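Local coordinates for protein monovalent Na+/H+ antiporter subunit D (Dietzia sp. DQ12-45-1b, PDB 7D3U) that forms part of a membrane-embedded Mrp complex that exchanges sodium ions for protons, probably contributing a proton path like those of the related complex I subunits, at residues V20-A25 against K106-P111; D77-L82 against G556-N561; G198-D203 against V263-D268; R354-L359 against T427-G432. One frame throughout, in Å; residues are numbered along the deposited sequence.

Interaction 1: residues V20-A25 against K106-P111; sequences VLVAVA and KRFYPP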
loop_
_atom_site.group_PDB
_atom_site.type_symbol
_atom_site.label_atom_id
_atom_site.label_comp_id
_atom_site.label_asym_id
_atom_site.label_seq_id
_atom_site.Cartn_x
_atom_site.Cartn_y
_atom_site.Cartn_z
ATOM N N VAL A 20 10.055 23.184 10.818
ATOM C CA VAL A 20 10.331 24.540 10.361
ATOM C C VAL A 20 9.418 24.905 9.199
ATOM O O VAL A 20 8.815 25.983 9.179
ATOM C CB VAL A 20 11.815 24.687 9.980
ATOM C CG1 VAL A 20 12.047 26.001 9.264
ATOM C CG2 VAL A 20 12.691 24.590 11.214
ATOM N N LEU A 21 9.280 24.001 8.225
ATOM C CA LEU A 21 8.470 24.298 7.051
ATOM C C LEU A 21 6.986 24.400 7.371
ATOM O O LEU A 21 6.210 24.815 6.504
ATOM C CB LEU A 21 8.697 23.242 5.970
ATOM C CG LEU A 21 10.136 23.079 5.480
ATOM C CD1 LEU A 21 10.207 22.059 4.362
ATOM C CD2 LEU A 21 10.706 24.409 5.033
ATOM N N VAL A 22 6.572 24.029 8.581
ATOM C CA VAL A 22 5.202 24.290 9.006
ATOM C C VAL A 22 5.060 25.729 9.481
ATOM O O VAL A 22 4.039 26.377 9.234
ATOM C CB VAL A 22 4.783 23.288 10.095
ATOM C CG1 VAL A 22 3.378 23.575 10.570
ATOM C CG2 VAL A 22 4.876 21.873 9.576
ATOM N N ALA A 23 6.081 26.252 10.164
ATOM C CA ALA A 23 6.031 27.632 10.637
ATOM C C ALA A 23 5.953 28.604 9.468
ATOM O O ALA A 23 4.960 29.321 9.301
ATOM C CB ALA A 23 7.249 27.930 11.510
ATOM N N VAL A 24 6.997 28.643 8.648
ATOM C CA VAL A 24 6.995 29.469 7.432
ATOM C C VAL A 24 6.463 28.583 6.311
ATOM O O VAL A 24 7.200 27.946 5.557
ATOM C CB VAL A 24 8.375 30.076 7.144
ATOM C CG1 VAL A 24 8.755 31.025 8.258
ATOM C CG2 VAL A 24 9.446 28.995 7.066
ATOM N N ALA A 25 5.138 28.541 6.196
ATOM C CA ALA A 25 4.490 27.722 5.180
ATOM C C ALA A 25 4.006 28.520 3.980
ATOM O O ALA A 25 3.647 27.918 2.963
ATOM C CB ALA A 25 3.309 26.955 5.788
ATOM N N LYS A 106 0.627 23.396 -2.735
ATOM C CA LYS A 106 -0.419 23.363 -1.730
ATOM C C LYS A 106 0.197 23.455 -0.339
ATOM O O LYS A 106 1.395 23.242 -0.144
ATOM C CB LYS A 106 -1.243 22.084 -1.859
ATOM C CG LYS A 106 -1.760 21.823 -3.261
ATOM C CD LYS A 106 -2.820 22.831 -3.655
ATOM C CE LYS A 106 -3.123 22.759 -5.138
ATOM N NZ LYS A 106 -2.281 23.699 -5.921
ATOM N N ARG A 107 -0.639 23.788 0.635
ATOM C CA ARG A 107 -0.156 23.950 1.995
ATOM C C ARG A 107 0.330 22.623 2.559
ATOM O O ARG A 107 -0.266 21.570 2.318
ATOM C CB ARG A 107 -1.255 24.526 2.882
ATOM C CG ARG A 107 -1.413 26.027 2.760
ATOM C CD ARG A 107 -0.299 26.752 3.484
ATOM N NE ARG A 107 -0.590 26.906 4.904
ATOM C CZ ARG A 107 -1.054 28.024 5.452
ATOM N NH1 ARG A 107 -1.277 29.090 4.698
ATOM N NH2 ARG A 107 -1.292 28.075 6.755
ATOM N N PHE A 108 1.433 22.684 3.303
ATOM C CA PHE A 108 1.933 21.562 4.097
ATOM C C PHE A 108 2.331 20.363 3.240
ATOM O O PHE A 108 2.326 19.229 3.716
ATOM C CB PHE A 108 0.910 21.130 5.150
ATOM C CG PHE A 108 0.363 22.261 5.966
ATOM C CD1 PHE A 108 1.176 23.304 6.368
ATOM C CD2 PHE A 108 -0.971 22.284 6.325
ATOM C CE1 PHE A 108 0.668 24.343 7.116
ATOM C CE2 PHE A 108 -1.481 23.319 7.072
ATOM C CZ PHE A 108 -0.661 24.351 7.466
ATOM N N TYR A 109 2.673 20.578 1.975
ATOM C CA TYR A 109 3.189 19.443 1.219
ATOM C C TYR A 109 4.668 19.214 1.525
ATOM O O TYR A 109 5.058 18.065 1.770
ATOM C CB TYR A 109 2.967 19.613 -0.286
ATOM C CG TYR A 109 3.358 18.394 -1.094
ATOM C CD1 TYR A 109 4.658 18.225 -1.553
ATOM C CD2 TYR A 109 2.428 17.411 -1.393
ATOM C CE1 TYR A 109 5.016 17.119 -2.291
ATOM C CE2 TYR A 109 2.779 16.298 -2.129
ATOM C CZ TYR A 109 4.073 16.158 -2.574
ATOM O OH TYR A 109 4.425 15.050 -3.307
ATOM N N PRO A 110 5.526 20.236 1.511
ATOM C CA PRO A 110 6.931 20.015 1.879
ATOM C C PRO A 110 7.085 19.472 3.292
ATOM O O PRO A 110 7.908 18.572 3.509
ATOM C CB PRO A 110 7.558 21.409 1.734
ATOM C CG PRO A 110 6.755 22.038 0.678
ATOM C CD PRO A 110 5.348 21.583 0.932
ATOM N N PRO A 111 6.341 19.979 4.290
ATOM C CA PRO A 111 6.476 19.376 5.626
ATOM C C PRO A 111 6.041 17.925 5.686
ATOM O O PRO A 111 6.716 17.111 6.326
ATOM C CB PRO A 111 5.586 20.264 6.503
ATOM C CG PRO A 111 5.535 21.544 5.803
ATOM C CD PRO A 111 5.505 21.190 4.357
#
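Carbon against carbon makes up nearly all of this contact, in which the end of helix 9-23 meets the turn and first residues of helix 109-125. The proline pair supplies one surface. CG of Pro-111 lies 3.6 Å from Leu-21 CB, and CB of Pro-111 is 3.5 Å from Val-22 CG2, the branch anti to the carbonyl carbon. Leu-21 sets its CG beside the backbone N (chi1 -59°), so that the leucine side chain crosses Pro-110 at about a right angle, with CD1 3.8 Å from Pro-110 CB. A second apolar contact is made by Ala-25, whose CB approaches Phe-108 CE1 obliquely at 3.9 Å. Phe-108 holds the third place of a type II turn from Lys-106 to Tyr-109, with positive phi (63°), and is the N-cap residue. The polar element is slight: Arg-107, bent at chi2 and chi3, folds back until its NE is 4.0 Å from Ala-25 CB. Val-851 of subunit A continues the apolar surface, packing on Val-22 and Phe-108. Prolines need no partner for an amide proton in a helix's first turn, so the chemistry implies a join resting on apolar fit rather than polar bonds.

Interaction 2: residues D77-L82 against G556-N561; sequences DMFSAL and GTAAAN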
loop_
_atom_site.group_PDB
_atom_site.type_symbol
_atom_site.label_atom_id
_atom_site.label_comp_id
_atom_site.label_asym_id
_atom_site.label_seq_id
_atom_site.Cartn_x
_atom_site.Cartn_y
_atom_site.Cartn_z
ATOM N N ASP A 77 22.925 -1.936 8.271
ATOM C CA ASP A 77 23.615 -3.175 7.921
ATOM C C ASP A 77 23.462 -3.506 6.443
ATOM O O ASP A 77 23.201 -4.655 6.077
ATOM C CB ASP A 77 23.112 -4.333 8.778
ATOM C CG ASP A 77 21.614 -4.530 8.669
ATOM O OD1 ASP A 77 20.887 -3.519 8.597
ATOM O OD2 ASP A 77 21.164 -5.694 8.655
ATOM N N MET A 78 23.588 -2.500 5.577
ATOM C CA MET A 78 23.645 -2.685 4.126
ATOM C C MET A 78 22.311 -3.180 3.576
ATOM O O MET A 78 22.112 -3.245 2.360
ATOM C CB MET A 78 24.788 -3.640 3.755
ATOM C CG MET A 78 25.009 -3.850 2.264
ATOM S SD MET A 78 24.818 -2.339 1.304
ATOM C CE MET A 78 26.514 -1.795 1.196
ATOM N N PHE A 79 21.371 -3.494 4.460
ATOM C CA PHE A 79 19.974 -3.635 4.083
ATOM C C PHE A 79 19.205 -2.370 4.422
ATOM O O PHE A 79 18.508 -1.806 3.572
ATOM C CB PHE A 79 19.352 -4.847 4.783
ATOM C CG PHE A 79 18.043 -5.280 4.194
ATOM C CD1 PHE A 79 17.675 -4.886 2.921
ATOM C CD2 PHE A 79 17.179 -6.083 4.916
ATOM C CE1 PHE A 79 16.471 -5.283 2.379
ATOM C CE2 PHE A 79 15.975 -6.483 4.379
ATOM C CZ PHE A 79 15.621 -6.083 3.109
ATOM N N SER A 80 19.355 -1.897 5.659
ATOM C CA SER A 80 18.844 -0.583 6.016
ATOM C C SER A 80 19.469 0.499 5.148
ATOM O O SER A 80 18.787 1.442 4.746
ATOM C CB SER A 80 19.106 -0.305 7.495
ATOM O OG SER A 80 18.715 -1.406 8.294
ATOM N N ALA A 81 20.754 0.365 4.819
ATOM C CA ALA A 81 21.421 1.395 4.026
ATOM C C ALA A 81 20.901 1.417 2.593
ATOM O O ALA A 81 20.639 2.489 2.032
ATOM C CB ALA A 81 22.932 1.176 4.047
ATOM N N LEU A 82 20.754 0.239 1.981
ATOM C CA LEU A 82 20.211 0.174 0.628
ATOM C C LEU A 82 18.778 0.681 0.589
ATOM O O LEU A 82 18.397 1.431 -0.319
ATOM C CB LEU A 82 20.291 -1.255 0.094
ATOM C CG LEU A 82 21.644 -1.672 -0.475
ATOM C CD1 LEU A 82 21.655 -3.152 -0.803
ATOM C CD2 LEU A 82 21.974 -0.849 -1.704
ATOM N N GLY A 556 23.783 -9.185 -2.142
ATOM C CA GLY A 556 24.385 -10.327 -1.473
ATOM C C GLY A 556 24.936 -9.974 -0.107
ATOM O O GLY A 556 24.794 -10.742 0.847
ATOM N N THR A 557 25.556 -8.798 0.014
ATOM C CA THR A 557 26.069 -8.373 1.311
ATOM C C THR A 557 24.940 -8.055 2.284
ATOM O O THR A 557 25.117 -8.189 3.499
ATOM C CB THR A 557 26.984 -7.162 1.151
ATOM O OG1 THR A 557 27.788 -7.322 -0.022
ATOM C CG2 THR A 557 27.891 -7.024 2.358
ATOM N N ALA A 558 23.781 -7.639 1.774
ATOM C CA ALA A 558 22.629 -7.417 2.639
ATOM C C ALA A 558 21.988 -8.734 3.053
ATOM O O ALA A 558 21.542 -8.877 4.196
ATOM C CB ALA A 558 21.606 -6.525 1.939
ATOM N N ALA A 559 21.930 -9.700 2.136
ATOM C CA ALA A 559 21.443 -11.028 2.485
ATOM C C ALA A 559 22.351 -11.700 3.503
ATOM O O ALA A 559 21.871 -12.436 4.372
ATOM C CB ALA A 559 21.323 -11.889 1.230
ATOM N N ALA A 560 23.660 -11.448 3.425
ATOM C CA ALA A 560 24.589 -11.992 4.406
ATOM C C ALA A 560 24.327 -11.472 5.811
ATOM O O ALA A 560 24.881 -12.021 6.769
ATOM C CB ALA A 560 26.029 -11.677 4.000
ATOM N N ASN A 561 23.509 -10.436 5.955
ATOM C CA ASN A 561 23.090 -9.941 7.256
ATOM C C ASN A 561 21.768 -10.539 7.710
ATOM O O ASN A 561 21.306 -10.224 8.810
ATOM C CB ASN A 561 22.982 -8.416 7.226
ATOM C CG ASN A 561 24.330 -7.743 7.129
ATOM O OD1 ASN A 561 25.343 -8.294 7.559
ATOM N ND2 ASN A 561 24.354 -6.548 6.556
#
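The strand-to-helix connection that follows beta-hairpin strand 73-76 and leads into transmembrane helix 80-101 receives here the C-terminal end of helix 549-559, and Ala-558 is the central residue of the contact. Its CB points at the connecting backbone, 3.3 Å from Met-78 O, and also meets side-chain carbon at Phe-79 CB, 4.0 Å away. Leu-82 CD1, further along in the helix, also approaches the same methyl, 4.3 Å from Ala-558 CB. Met-78, with CG anti to the backbone N (chi1 -176°) and the chain then bent, lies obliquely across Thr-557, CG to Thr-557 CB 4.0 Å. The polar end is Asp-77 beside Asn-561: the two side chains slide past each other in opposite directions, with carboxylate and amide planes 25° apart, and OD2 of Asp-77 is 3.6 Å from Asn-561 CB. The carboxylate has its strong partner elsewhere, in a salt bridge to Arg-259, which probably keeps it ionised. Ile-327 of helix 320-350 packs on Ala-558 and Leu-331 on Leu-82, while Val-50 and Val-53 of a nearby loop touch Met-78, so both a helix and a loop border the junction.

Interaction 3: residues G198-D203 against V263-D268; sequences GAASED and VIFDGD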
loop_
_atom_site.group_PDB
_atom_site.type_symbol
_atom_site.label_atom_id
_atom_site.label_comp_id
_atom_site.label_asym_id
_atom_site.label_seq_id
_atom_site.Cartn_x
_atom_site.Cartn_y
_atom_site.Cartn_z
ATOM N N GLY A 198 16.477 -15.836 18.608
ATOM C CA GLY A 198 15.942 -17.100 18.149
ATOM C C GLY A 198 14.611 -17.449 18.771
ATOM O O GLY A 198 14.172 -18.600 18.697
ATOM N N ALA A 199 13.944 -16.468 19.375
ATOM C CA ALA A 199 12.749 -16.769 20.149
ATOM C C ALA A 199 11.538 -16.946 19.246
ATOM O O ALA A 199 10.487 -16.344 19.478
ATOM C CB ALA A 199 12.486 -15.668 21.175
ATOM N N ALA A 200 11.685 -17.757 18.203
ATOM C CA ALA A 200 10.547 -18.285 17.460
ATOM C C ALA A 200 10.712 -19.740 17.065
ATOM O O ALA A 200 9.717 -20.376 16.703
ATOM C CB ALA A 200 10.284 -17.451 16.203
ATOM N N SER A 201 11.922 -20.292 17.117
ATOM C CA SER A 201 12.167 -21.706 16.895
ATOM C C SER A 201 12.432 -22.450 18.195
ATOM O O SER A 201 12.831 -23.617 18.164
ATOM C CB SER A 201 13.344 -21.889 15.936
ATOM O OG SER A 201 13.358 -20.864 14.959
ATOM N N GLU A 202 12.221 -21.797 19.336
ATOM C CA GLU A 202 12.402 -22.407 20.645
ATOM C C GLU A 202 11.083 -22.766 21.309
ATOM O O GLU A 202 11.009 -23.763 22.033
ATOM C CB GLU A 202 13.193 -21.469 21.561
ATOM C CG GLU A 202 14.580 -21.120 21.048
ATOM C CD GLU A 202 15.230 -20.002 21.841
ATOM O OE1 GLU A 202 14.543 -19.385 22.681
ATOM O OE2 GLU A 202 16.431 -19.739 21.622
ATOM N N ASP A 203 10.039 -21.972 21.083
ATOM C CA ASP A 203 8.716 -22.269 21.608
ATOM C C ASP A 203 7.678 -21.617 20.709
ATOM O O ASP A 203 7.861 -20.485 20.256
ATOM C CB ASP A 203 8.558 -21.783 23.051
ATOM C CG ASP A 203 8.858 -20.310 23.206
ATOM O OD1 ASP A 203 9.614 -19.767 22.373
ATOM O OD2 ASP A 203 8.344 -19.696 24.164
ATOM N N VAL A 263 15.751 -12.548 11.734
ATOM C CA VAL A 263 16.328 -12.474 13.070
ATOM C C VAL A 263 15.506 -13.302 14.045
ATOM O O VAL A 263 16.004 -14.279 14.611
ATOM C CB VAL A 263 16.435 -11.017 13.548
ATOM C CG1 VAL A 263 16.968 -10.977 14.961
ATOM C CG2 VAL A 263 17.330 -10.226 12.618
ATOM N N ILE A 264 14.239 -12.930 14.239
ATOM C CA ILE A 264 13.417 -13.591 15.252
ATOM C C ILE A 264 13.219 -15.060 14.901
ATOM O O ILE A 264 13.614 -15.957 15.654
ATOM C CB ILE A 264 12.073 -12.867 15.417
ATOM C CG1 ILE A 264 12.291 -11.485 16.025
ATOM C CG2 ILE A 264 11.146 -13.676 16.297
ATOM C CD1 ILE A 264 11.015 -10.757 16.339
ATOM N N PHE A 265 12.608 -15.326 13.748
ATOM C CA PHE A 265 12.360 -16.701 13.336
ATOM C C PHE A 265 13.630 -17.446 12.957
ATOM O O PHE A 265 13.587 -18.674 12.833
ATOM C CB PHE A 265 11.383 -16.732 12.166
ATOM C CG PHE A 265 9.972 -17.024 12.567
ATOM C CD1 PHE A 265 9.581 -18.314 12.867
ATOM C CD2 PHE A 265 9.035 -16.013 12.640
ATOM C CE1 PHE A 265 8.284 -18.585 13.236
ATOM C CE2 PHE A 265 7.740 -16.284 13.005
ATOM C CZ PHE A 265 7.363 -17.569 13.304
ATOM N N ASP A 266 14.742 -16.739 12.759
ATOM C CA ASP A 266 16.033 -17.333 12.423
ATOM C C ASP A 266 15.999 -18.116 11.115
ATOM O O ASP A 266 16.875 -18.950 10.870
ATOM C CB ASP A 266 16.540 -18.232 13.554
ATOM C CG ASP A 266 18.044 -18.211 13.681
ATOM O OD1 ASP A 266 18.603 -17.126 13.943
ATOM O OD2 ASP A 266 18.668 -19.280 13.519
ATOM N N GLY A 267 15.015 -17.855 10.259
ATOM C CA GLY A 267 14.850 -18.638 9.051
ATOM C C GLY A 267 14.617 -20.093 9.391
ATOM O O GLY A 267 15.386 -20.967 8.979
ATOM N N ASP A 268 13.551 -20.361 10.146
ATOM C CA ASP A 268 13.381 -21.664 10.775
ATOM C C ASP A 268 13.205 -22.789 9.766
ATOM O O ASP A 268 13.422 -23.955 10.113
ATOM C CB ASP A 268 12.188 -21.629 11.730
ATOM C CG ASP A 268 12.170 -22.807 12.682
ATOM O OD1 ASP A 268 13.254 -23.350 12.977
ATOM O OD2 ASP A 268 11.076 -23.185 13.142
#
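Phe-265 shows how a ring can reach a neighbour from which its own first bond turns away. From CA the bond to CB leads away from residues 198-203, yet at chi1 -99° the ring swings back beneath Ala-200. CG then lies 3.7 Å from Ala-200 CB, CD1 is the nearest ring atom at 3.5 Å from the same CB, CE1 follows at 3.8 Å, and CZ, at the tip, is 4.1 Å from Ala-200 CB. The methyl therefore rides over one face, 3.6 Å from the ring centroid and 17° off the normal, a well-formed CH-pi contact. CG2 of Ile-264 supports that methyl from another direction, 3.9 Å from Ala-200 CB. An alanine in place of Phe-265 would remove the face beneath Ala-200 and would probably loosen the hold between the two loops. Beside the ring the chemistry turns polar: Ser-201 OG is 3.2 Å from Asp-268 OD1, while Asp-268 has its firm partner in Arg-270, a salt bridge through OD2. The backbone adds a CA-H...O contact, Gly-198 CA to Ile-264 O at 3.6 Å. Around the ring stand Tyr-261 and Tyr-271, and a bound dodecyl maltoside touches it. The contact thus joins the loop before helix 204-221 to the loop between helices 249-263 and 272-292, with Ala-207, Thr-210 and Leu-214 of helix 204-221 packing on Phe-265.

Interaction 4: residues R354-L359 against T427-G432; sequences RRLGQL and TGIFLG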
loop_
_atom_site.group_PDB
_atom_site.type_symbol
_atom_site.label_atom_id
_atom_site.label_comp_id
_atom_site.label_asym_id
_atom_site.label_seq_id
_atom_site.Cartn_x
_atom_site.Cartn_y
_atom_site.Cartn_z
ATOM N N ARG A 354 -8.454 8.902 -17.299
ATOM C CA ARG A 354 -9.379 8.273 -18.229
ATOM C C ARG A 354 -9.157 6.769 -18.213
ATOM O O ARG A 354 -8.230 6.264 -17.581
ATOM C CB ARG A 354 -9.204 8.819 -19.651
ATOM C CG ARG A 354 -9.236 10.330 -19.742
ATOM C CD ARG A 354 -8.731 10.814 -21.084
ATOM N NE ARG A 354 -8.716 12.269 -21.168
ATOM C CZ ARG A 354 -9.771 13.008 -21.492
ATOM N NH1 ARG A 354 -10.931 12.428 -21.760
ATOM N NH2 ARG A 354 -9.665 14.327 -21.542
ATOM N N ARG A 355 -10.025 6.051 -18.917
ATOM C CA ARG A 355 -9.893 4.606 -19.047
ATOM C C ARG A 355 -8.838 4.291 -20.105
ATOM O O ARG A 355 -8.144 5.176 -20.611
ATOM C CB ARG A 355 -11.240 3.979 -19.390
ATOM C CG ARG A 355 -12.333 4.262 -18.382
ATOM C CD ARG A 355 -12.967 2.972 -17.901
ATOM N NE ARG A 355 -13.370 2.121 -19.015
ATOM C CZ ARG A 355 -13.834 0.883 -18.879
ATOM N NH1 ARG A 355 -13.954 0.349 -17.671
ATOM N NH2 ARG A 355 -14.176 0.179 -19.949
ATOM N N LEU A 356 -8.702 3.015 -20.451
ATOM C CA LEU A 356 -7.813 2.598 -21.526
ATOM C C LEU A 356 -8.587 2.629 -22.837
ATOM O O LEU A 356 -9.610 1.950 -22.975
ATOM C CB LEU A 356 -7.252 1.203 -21.264
ATOM C CG LEU A 356 -6.238 1.070 -20.129
ATOM C CD1 LEU A 356 -5.521 -0.262 -20.219
ATOM C CD2 LEU A 356 -5.246 2.211 -20.162
ATOM N N GLY A 357 -8.101 3.413 -23.794
ATOM C CA GLY A 357 -8.753 3.589 -25.071
ATOM C C GLY A 357 -9.296 4.981 -25.301
ATOM O O GLY A 357 -9.538 5.353 -26.456
ATOM N N GLN A 358 -9.500 5.761 -24.238
ATOM C CA GLN A 358 -9.951 7.135 -24.407
ATOM C C GLN A 358 -8.848 8.033 -24.945
ATOM O O GLN A 358 -9.145 9.088 -25.513
ATOM C CB GLN A 358 -10.476 7.684 -23.083
ATOM C CG GLN A 358 -11.378 6.723 -22.336
ATOM C CD GLN A 358 -12.606 6.342 -23.130
ATOM O OE1 GLN A 358 -12.904 5.161 -23.303
ATOM N NE2 GLN A 358 -13.327 7.339 -23.618
ATOM N N LEU A 359 -7.591 7.641 -24.775
ATOM C CA LEU A 359 -6.453 8.327 -25.363
ATOM C C LEU A 359 -5.808 7.430 -26.409
ATOM O O LEU A 359 -6.025 6.218 -26.439
ATOM C CB LEU A 359 -5.425 8.709 -24.295
ATOM C CG LEU A 359 -5.890 9.695 -23.226
ATOM C CD1 LEU A 359 -4.958 9.656 -22.032
ATOM C CD2 LEU A 359 -5.969 11.095 -23.801
ATOM N N THR A 427 -0.980 -0.294 -25.609
ATOM C CA THR A 427 -1.824 -0.265 -26.795
ATOM C C THR A 427 -3.004 0.681 -26.620
ATOM O O THR A 427 -3.413 1.350 -27.575
ATOM C CB THR A 427 -2.319 -1.676 -27.111
ATOM O OG1 THR A 427 -1.195 -2.550 -27.266
ATOM C CG2 THR A 427 -3.133 -1.687 -28.390
ATOM N N GLY A 428 -3.557 0.760 -25.411
ATOM C CA GLY A 428 -4.705 1.611 -25.181
ATOM C C GLY A 428 -4.390 3.058 -24.896
ATOM O O GLY A 428 -5.308 3.881 -24.887
ATOM N N ILE A 429 -3.124 3.398 -24.661
ATOM C CA ILE A 429 -2.720 4.768 -24.378
ATOM C C ILE A 429 -1.739 5.295 -25.420
ATOM O O ILE A 429 -1.894 6.409 -25.926
ATOM C CB ILE A 429 -2.126 4.899 -22.958
ATOM C CG1 ILE A 429 -3.219 4.723 -21.908
ATOM C CG2 ILE A 429 -1.449 6.242 -22.782
ATOM C CD1 ILE A 429 -2.750 4.994 -20.503
ATOM N N PHE A 430 -0.728 4.500 -25.763
ATOM C CA PHE A 430 0.392 5.012 -26.542
ATOM C C PHE A 430 0.326 4.673 -28.023
ATOM O O PHE A 430 0.707 5.506 -28.849
ATOM C CB PHE A 430 1.711 4.491 -25.968
ATOM C CG PHE A 430 2.023 5.022 -24.601
ATOM C CD1 PHE A 430 1.591 4.354 -23.471
ATOM C CD2 PHE A 430 2.733 6.195 -24.446
ATOM C CE1 PHE A 430 1.871 4.842 -22.216
ATOM C CE2 PHE A 430 3.013 6.685 -23.190
ATOM C CZ PHE A 430 2.583 6.008 -22.076
ATOM N N LEU A 431 -0.143 3.486 -28.388
ATOM C CA LEU A 431 -0.184 3.081 -29.785
ATOM C C LEU A 431 -1.509 3.492 -30.416
ATOM O O LEU A 431 -2.577 3.251 -29.847
ATOM C CB LEU A 431 0.022 1.574 -29.920
ATOM C CG LEU A 431 1.447 1.080 -29.683
ATOM C CD1 LEU A 431 1.573 -0.382 -30.072
ATOM C CD2 LEU A 431 2.442 1.929 -30.451
ATOM N N GLY A 432 -1.431 4.108 -31.591
ATOM C CA GLY A 432 -2.617 4.531 -32.305
ATOM C C GLY A 432 -2.439 5.873 -32.981
ATOM O O GLY A 432 -1.376 6.492 -32.872
#
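Two glycines bring these backbones together: the CA atoms of Gly-357 and Gly-428 are 4.5 Å apart. Residues 354-359 form an irregular loop, whereas 427-430 end helix 405-430 in a wider, pi-type turn. Gly-357 has positive phi (113°), a conformation poorly suited to residues with a CB, and its N gives a weak hydrogen bond to Gly-428 O, 3.0 Å long but bent to 128° at the hydrogen. Gly-428 is the closer-fitted of the two, since a side chain there would point at Leu-356. Side-chain contact is confined to one pair. Leu-356 sets CG beside the backbone N, and its CD2 comes obliquely across Ile-429, 3.7 Å from Ile-429 CG1 and 3.8 Å from Ile-429 CD1. The longer branch of the isoleucine, CG1 and CD1, thus bears on a single methyl. Leu-359 adds buried surface without a close side-chain touch, its CA 5.3 Å from that of Ile-429. From the loop, Gln-358 NE2 is hydrogen-bonded to Thr-113 O of subunit C, across a subunit boundary. Ile-347 of helix 320-350 packs on Leu-359 and Ile-429, Pro-296 at the start of helix 296-316 touches Leu-356 and Ile-429, and Leu-362 of helix 362-365 covers Ile-429.

In the fold
All four contacts tie helix ends or loops together, but their chemistry differs. Interactions 1, 2 and 4 are buried: the first is almost wholly apolar, the second sets apolar contact beside an aspartate paired outside it, and the fourth rests on a weak backbone bond between glycines. Interaction 3, between two loops, is partly buried and has polar side chains beside its CH-pi contact. Interactions 1 and 2 involve the starts of successive helices, 109-125 and 80-101. Interactions 2 and 3 are neighbours, nearest atoms about 6 Å apart; helix 249-263 carries Arg-259, which meets Asp-77, and runs into interaction 3. Helix 320-350 borders interactions 2 and 4. Interaction 1 adjoins subunit A, interaction 4 subunits A and C.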